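Local atomic coordinates of cytokinin riboside 5'-monophosphate phosphoribohydrolase (Corynebacterium glutamicum, PDB entry 5ZBL), a protein that belongs to the LOG-like family of the SLOG clan and has a Rossmann-like fold built around a parallel beta sheet. Residues Val15-Ser19 / Thr119-Leu123; Asp44-Gly49 / Gly67-Ile73. All coordinates share one frame; numbering follows the deposited sequence.

Contact 1 (Val15-Ser19 / Thr119-Leu123); sequences VFTGS and TLEEL. With PO4 (phosphate ion), chain G.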
loop_
_atom_site.group_PDB
_atom_site.type_symbol
_atom_site.label_atom_id
_atom_site.label_comp_id
_atom_site.label_asym_id
_atom_site.label_seq_id
_atom_site.Cartn_x
_atom_site.Cartn_y
_atom_site.Cartn_z
ATOM N N VAL A 15 6.231 13.221 -4.146
ATOM C CA VAL A 15 5.079 13.460 -3.297
ATOM C C VAL A 15 3.906 12.556 -3.617
ATOM O O VAL A 15 3.506 12.451 -4.766
ATOM C CB VAL A 15 4.649 14.922 -3.318
ATOM C CG1 VAL A 15 3.432 15.130 -2.420
ATOM C CG2 VAL A 15 5.799 15.773 -2.793
ATOM N N PHE A 16 3.383 11.873 -2.604
ATOM C CA PHE A 16 2.182 11.042 -2.795
ATOM C C PHE A 16 1.013 11.804 -2.180
ATOM O O PHE A 16 1.107 12.215 -0.995
ATOM C CB PHE A 16 2.310 9.699 -2.062
ATOM C CG PHE A 16 3.562 8.923 -2.372
ATOM C CD1 PHE A 16 4.029 8.791 -3.671
ATOM C CD2 PHE A 16 4.223 8.229 -1.363
ATOM C CE1 PHE A 16 5.174 8.049 -3.951
ATOM C CE2 PHE A 16 5.353 7.448 -1.651
ATOM C CZ PHE A 16 5.835 7.372 -2.934
ATOM N N THR A 17 -0.074 11.964 -2.926
ATOM C CA THR A 17 -1.236 12.632 -2.377
ATOM C C THR A 17 -2.530 12.345 -3.139
ATOM O O THR A 17 -2.531 11.822 -4.223
ATOM C CB THR A 17 -0.974 14.140 -2.315
ATOM O OG1 THR A 17 -1.989 14.805 -1.551
ATOM C CG2 THR A 17 -0.860 14.746 -3.719
ATOM N N GLY A 18 -3.653 12.655 -2.525
ATOM C CA GLY A 18 -4.957 12.338 -3.135
ATOM C C GLY A 18 -5.313 12.943 -4.485
ATOM O O GLY A 18 -4.884 14.056 -4.837
ATOM N N SER A 19 -6.132 12.219 -5.238
ATOM C CA SER A 19 -6.784 12.808 -6.428
ATOM C C SER A 19 -8.127 13.401 -6.033
ATOM O O SER A 19 -8.887 13.800 -6.907
ATOM C CB SER A 19 -6.994 11.772 -7.521
ATOM O OG SER A 19 -7.699 10.696 -6.948
ATOM N N THR A 119 -2.539 6.626 -2.310
ATOM C CA THR A 119 -1.500 7.314 -1.569
ATOM C C THR A 119 -0.912 6.382 -0.505
ATOM O O THR A 119 0.298 6.278 -0.348
ATOM C CB THR A 119 -2.055 8.669 -0.986
ATOM O OG1 THR A 119 -2.446 9.536 -2.078
ATOM C CG2 THR A 119 -1.012 9.360 -0.096
ATOM N N LEU A 120 -1.790 5.726 0.219
ATOM C CA LEU A 120 -1.410 4.749 1.215
ATOM C C LEU A 120 -0.594 3.611 0.617
ATOM O O LEU A 120 0.486 3.278 1.123
ATOM C CB LEU A 120 -2.663 4.219 1.961
ATOM C CG LEU A 120 -2.961 4.953 3.262
ATOM C CD1 LEU A 120 -4.262 4.555 3.933
ATOM C CD2 LEU A 120 -1.865 4.645 4.250
ATOM N N GLU A 121 -1.083 3.051 -0.484
ATOM C CA GLU A 121 -0.333 2.035 -1.213
ATOM C C GLU A 121 1.100 2.489 -1.576
ATOM O O GLU A 121 2.072 1.728 -1.413
ATOM C CB GLU A 121 -1.067 1.652 -2.467
ATOM C CG GLU A 121 -0.578 0.412 -3.155
ATOM C CD GLU A 121 0.631 0.647 -4.032
ATOM O OE1 GLU A 121 0.692 1.720 -4.678
ATOM O OE2 GLU A 121 1.540 -0.245 -4.083
ATOM N N GLU A 122 1.238 3.698 -2.110
ATOM C CA GLU A 122 2.574 4.171 -2.490
ATOM C C GLU A 122 3.464 4.231 -1.246
ATOM O O GLU A 122 4.626 3.899 -1.325
ATOM C CB GLU A 122 2.537 5.518 -3.232
ATOM C CG GLU A 122 2.316 5.393 -4.743
ATOM C CD GLU A 122 1.481 6.529 -5.366
ATOM O OE1 GLU A 122 0.609 7.114 -4.662
ATOM O OE2 GLU A 122 1.656 6.822 -6.587
ATOM N N LEU A 123 2.899 4.618 -0.108
ATOM C CA LEU A 123 3.671 4.825 1.078
ATOM C C LEU A 123 4.201 3.482 1.619
ATOM O O LEU A 123 5.359 3.354 2.002
ATOM C CB LEU A 123 2.825 5.555 2.127
ATOM C CG LEU A 123 3.495 5.709 3.496
ATOM C CD1 LEU A 123 4.656 6.621 3.360
ATOM C CD2 LEU A 123 2.517 6.203 4.537
HETATM P P PO4 G . -5.665 8.279 -4.199
HETATM O O1 PO4 G . -6.720 9.346 -4.236
HETATM O O2 PO4 G . -4.966 8.244 -5.542
HETATM O O3 PO4 G . -4.639 8.617 -3.146
HETATM O O4 PO4 G . -6.344 6.982 -3.921
#

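Contact 2 (Asp44-Gly49 / Gly67-Ile73); sequences DLVYGG and GEAFGVI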
loop_
_atom_site.group_PDB
_atom_site.type_symbol
_atom_site.label_atom_id
_atom_site.label_comp_id
_atom_site.label_asym_id
_atom_site.label_seq_id
_atom_site.Cartn_x
_atom_site.Cartn_y
_atom_site.Cartn_z
ATOM N N ASP A 44 12.562 20.667 -5.842
ATOM C CA ASP A 44 11.520 20.417 -6.836
ATOM C C ASP A 44 10.646 19.173 -6.610
ATOM O O ASP A 44 10.956 18.308 -5.805
ATOM C CB ASP A 44 12.164 20.372 -8.218
ATOM C CG ASP A 44 12.736 21.739 -8.633
ATOM O OD1 ASP A 44 12.054 22.801 -8.403
ATOM O OD2 ASP A 44 13.863 21.728 -9.161
ATOM N N LEU A 45 9.551 19.125 -7.356
ATOM C CA LEU A 45 8.470 18.131 -7.215
ATOM C C LEU A 45 8.587 16.962 -8.197
ATOM O O LEU A 45 8.709 17.146 -9.409
ATOM C CB LEU A 45 7.099 18.811 -7.422
ATOM C CG LEU A 45 5.846 17.921 -7.412
ATOM C CD1 LEU A 45 5.779 17.125 -6.120
ATOM C CD2 LEU A 45 4.577 18.721 -7.563
ATOM N N VAL A 46 8.520 15.760 -7.678
ATOM C CA VAL A 46 8.262 14.599 -8.504
ATOM C C VAL A 46 6.957 14.057 -7.972
ATOM O O VAL A 46 6.823 13.861 -6.745
ATOM C CB VAL A 46 9.316 13.530 -8.355
ATOM C CG1 VAL A 46 8.991 12.372 -9.276
ATOM C CG2 VAL A 46 10.707 14.103 -8.675
ATOM N N TYR A 47 6.006 13.819 -8.864
ATOM C CA TYR A 47 4.690 13.283 -8.447
ATOM C C TYR A 47 4.058 12.504 -9.593
ATOM O O TYR A 47 4.649 12.364 -10.664
ATOM C CB TYR A 47 3.782 14.398 -7.907
ATOM C CG TYR A 47 2.984 15.123 -8.972
ATOM C CD1 TYR A 47 3.595 15.633 -10.111
ATOM C CD2 TYR A 47 1.625 15.322 -8.833
ATOM C CE1 TYR A 47 2.871 16.265 -11.090
ATOM C CE2 TYR A 47 0.895 15.969 -9.812
ATOM C CZ TYR A 47 1.514 16.413 -10.949
ATOM O OH TYR A 47 0.797 17.075 -11.918
ATOM N N GLY A 48 2.858 11.955 -9.350
ATOM C CA GLY A 48 2.234 11.058 -10.271
ATOM C C GLY A 48 1.551 11.687 -11.464
ATOM O O GLY A 48 0.874 10.966 -12.200
ATOM N N GLY A 49 1.692 12.998 -11.677
ATOM C CA GLY A 49 1.214 13.674 -12.915
ATOM C C GLY A 49 -0.260 14.105 -13.108
ATOM O O GLY A 49 -0.686 14.490 -14.224
ATOM N N GLY A 67 9.146 27.009 -9.156
ATOM C CA GLY A 67 9.806 25.690 -9.206
ATOM C C GLY A 67 9.446 24.855 -10.403
ATOM O O GLY A 67 8.602 25.227 -11.196
ATOM N N GLU A 68 10.107 23.718 -10.523
ATOM C CA GLU A 68 9.815 22.738 -11.577
ATOM C C GLU A 68 9.002 21.574 -10.959
ATOM O O GLU A 68 9.209 21.195 -9.818
ATOM C CB GLU A 68 11.124 22.234 -12.209
ATOM C CG GLU A 68 12.049 23.328 -12.770
ATOM C CD GLU A 68 13.483 22.857 -13.018
ATOM O OE1 GLU A 68 13.674 21.794 -13.630
ATOM O OE2 GLU A 68 14.445 23.550 -12.600
ATOM N N ALA A 69 8.080 21.020 -11.726
ATOM C CA ALA A 69 7.290 19.893 -11.305
ATOM C C ALA A 69 7.422 18.787 -12.355
ATOM O O ALA A 69 7.079 18.992 -13.528
ATOM C CB ALA A 69 5.836 20.309 -11.121
ATOM N N PHE A 70 7.931 17.626 -11.931
ATOM C CA PHE A 70 8.004 16.439 -12.805
ATOM C C PHE A 70 6.942 15.400 -12.505
ATOM O O PHE A 70 6.809 14.912 -11.387
ATOM C CB PHE A 70 9.387 15.817 -12.702
ATOM C CG PHE A 70 10.465 16.780 -13.067
ATOM C CD1 PHE A 70 10.833 16.957 -14.406
ATOM C CD2 PHE A 70 11.083 17.550 -12.099
ATOM C CE1 PHE A 70 11.828 17.860 -14.765
ATOM C CE2 PHE A 70 12.085 18.455 -12.457
ATOM C CZ PHE A 70 12.447 18.606 -13.791
ATOM N N GLY A 71 6.186 15.057 -13.528
ATOM C CA GLY A 71 5.123 14.052 -13.420
ATOM C C GLY A 71 5.539 12.748 -14.086
ATOM O O GLY A 71 6.272 12.764 -15.072
ATOM N N VAL A 72 5.047 11.637 -13.536
ATOM C CA VAL A 72 5.234 10.278 -14.053
ATOM C C VAL A 72 3.840 9.601 -14.044
ATOM O O VAL A 72 3.235 9.394 -12.997
ATOM C CB VAL A 72 6.274 9.472 -13.232
ATOM C CG1 VAL A 72 6.619 8.147 -13.907
ATOM C CG2 VAL A 72 7.543 10.276 -13.071
ATOM N N ILE A 73 3.361 9.275 -15.246
ATOM C CA ILE A 73 2.039 8.760 -15.492
ATOM C C ILE A 73 2.149 7.596 -16.461
ATOM O O ILE A 73 3.192 7.391 -17.056
ATOM C CB ILE A 73 1.172 9.907 -16.043
ATOM C CG1 ILE A 73 -0.314 9.584 -15.919
ATOM C CG2 ILE A 73 1.544 10.253 -17.484
ATOM C CD1 ILE A 73 -1.187 10.819 -16.023
#

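Contact 1 (Val15-Ser19 / Thr119-Leu123)
At the C-terminal end of the central strand 12-16, the chain runs out beside the first turns of helix 117-130, and Phe16 and Glu122 meet there. The contact is a CH-pi one: Glu122 CB sits 3.4 Å from the centroid of the Phe16 ring, almost exactly on the ring normal (4° off). Phe16 CG is anti to the carbonyl carbon (chi1 -53°), which turns the ring toward the helix. The glutamate chain bends at chi2, and its carboxylate plane ends up 12° from that of the ring, OE1 passing 3.9 Å from Phe16 CD1. One turn back, Thr119 turns its two branches to different jobs. CG2 packs 3.7 Å from Phe16 O, while OG1 donates a short 2.6 Å hydrogen bond to phosphate O3; Thr119 N adds a weak bond to the same oxygen. Ser19 grips phosphate O1 through its backbone N at 3.1 Å and through OG, and Gly118 N binds the ion as well. The phosphate probably comes from the crystallisation liquor, but its position is consistent with an anion-binding pocket. Thr17 faces away, its hydroxyl bonded to Pro114 O. Pro114 to Glu122 form the PGGxGTxxE signature of LOG-like proteins.

Contact 2 (Asp44-Gly49 / Gly67-Ile73)
Asp44 starts the pairing with its side chain: OD1 accepts Glu68 N at 3.0 Å, the donor standing well above the carboxylate plane (62° out of it). The carboxylate of Glu68 crosses close by, with Asp44 OD2 and Glu68 OE2 3.9 Å apart, a close approach of like charges that is probably unfavourable. Leu45 then uses both backbone groups, its N bonding to Glu68 O and its O taking Phe70 N at 2.7 Å; on the same face as Tyr47, Leu45 CD2 rests on Ala69 CB, against helix 53-64. Val46 points to the other face with Phe70, and its CA lies 3.2 Å from Phe70 O in a CA-H...O contact. That carbonyl also receives Tyr47 N. Tyr47 CG lies between its backbone N and carbonyl carbon (chi1 87°), which swings the ring over Gly49 N, 3.3 Å from the ring plane; Phe70 O meets the ring edge. The hydroxyl bonds to Gly50 O. Tyr47 O accepts Val72 N, the last bond of the pair. Gly48 then leaves the sheet, its O and Val72 O both bonded to Arg99. Neighbouring parallel strands joined through helix 53-64 form the beta-alpha-beta crossover of a Rossmann-type sheet.

In the fold
Both contacts reach the same parallel sheet, their centres about 13 Å apart. Strands 12-16 and 44-47 are neighbours in it and join the two directly: Val15 N is 2.7 Å from Val46 O, a probable hydrogen bond, and Val15 CG2 packs on Leu45 CD1. In the sequence, both segments of contact 2 fall between the two segments of contact 1. Across the sheet the strands run in the order 69-74, 44-47, 12-16, 110-112, and helix 117-130 follows the last of these. The loops after 12-16 and 44-47 and the start of helix 117-130 thus gather at the C-terminal ends of the strands, where Rossmann-like folds characteristically have their binding sites.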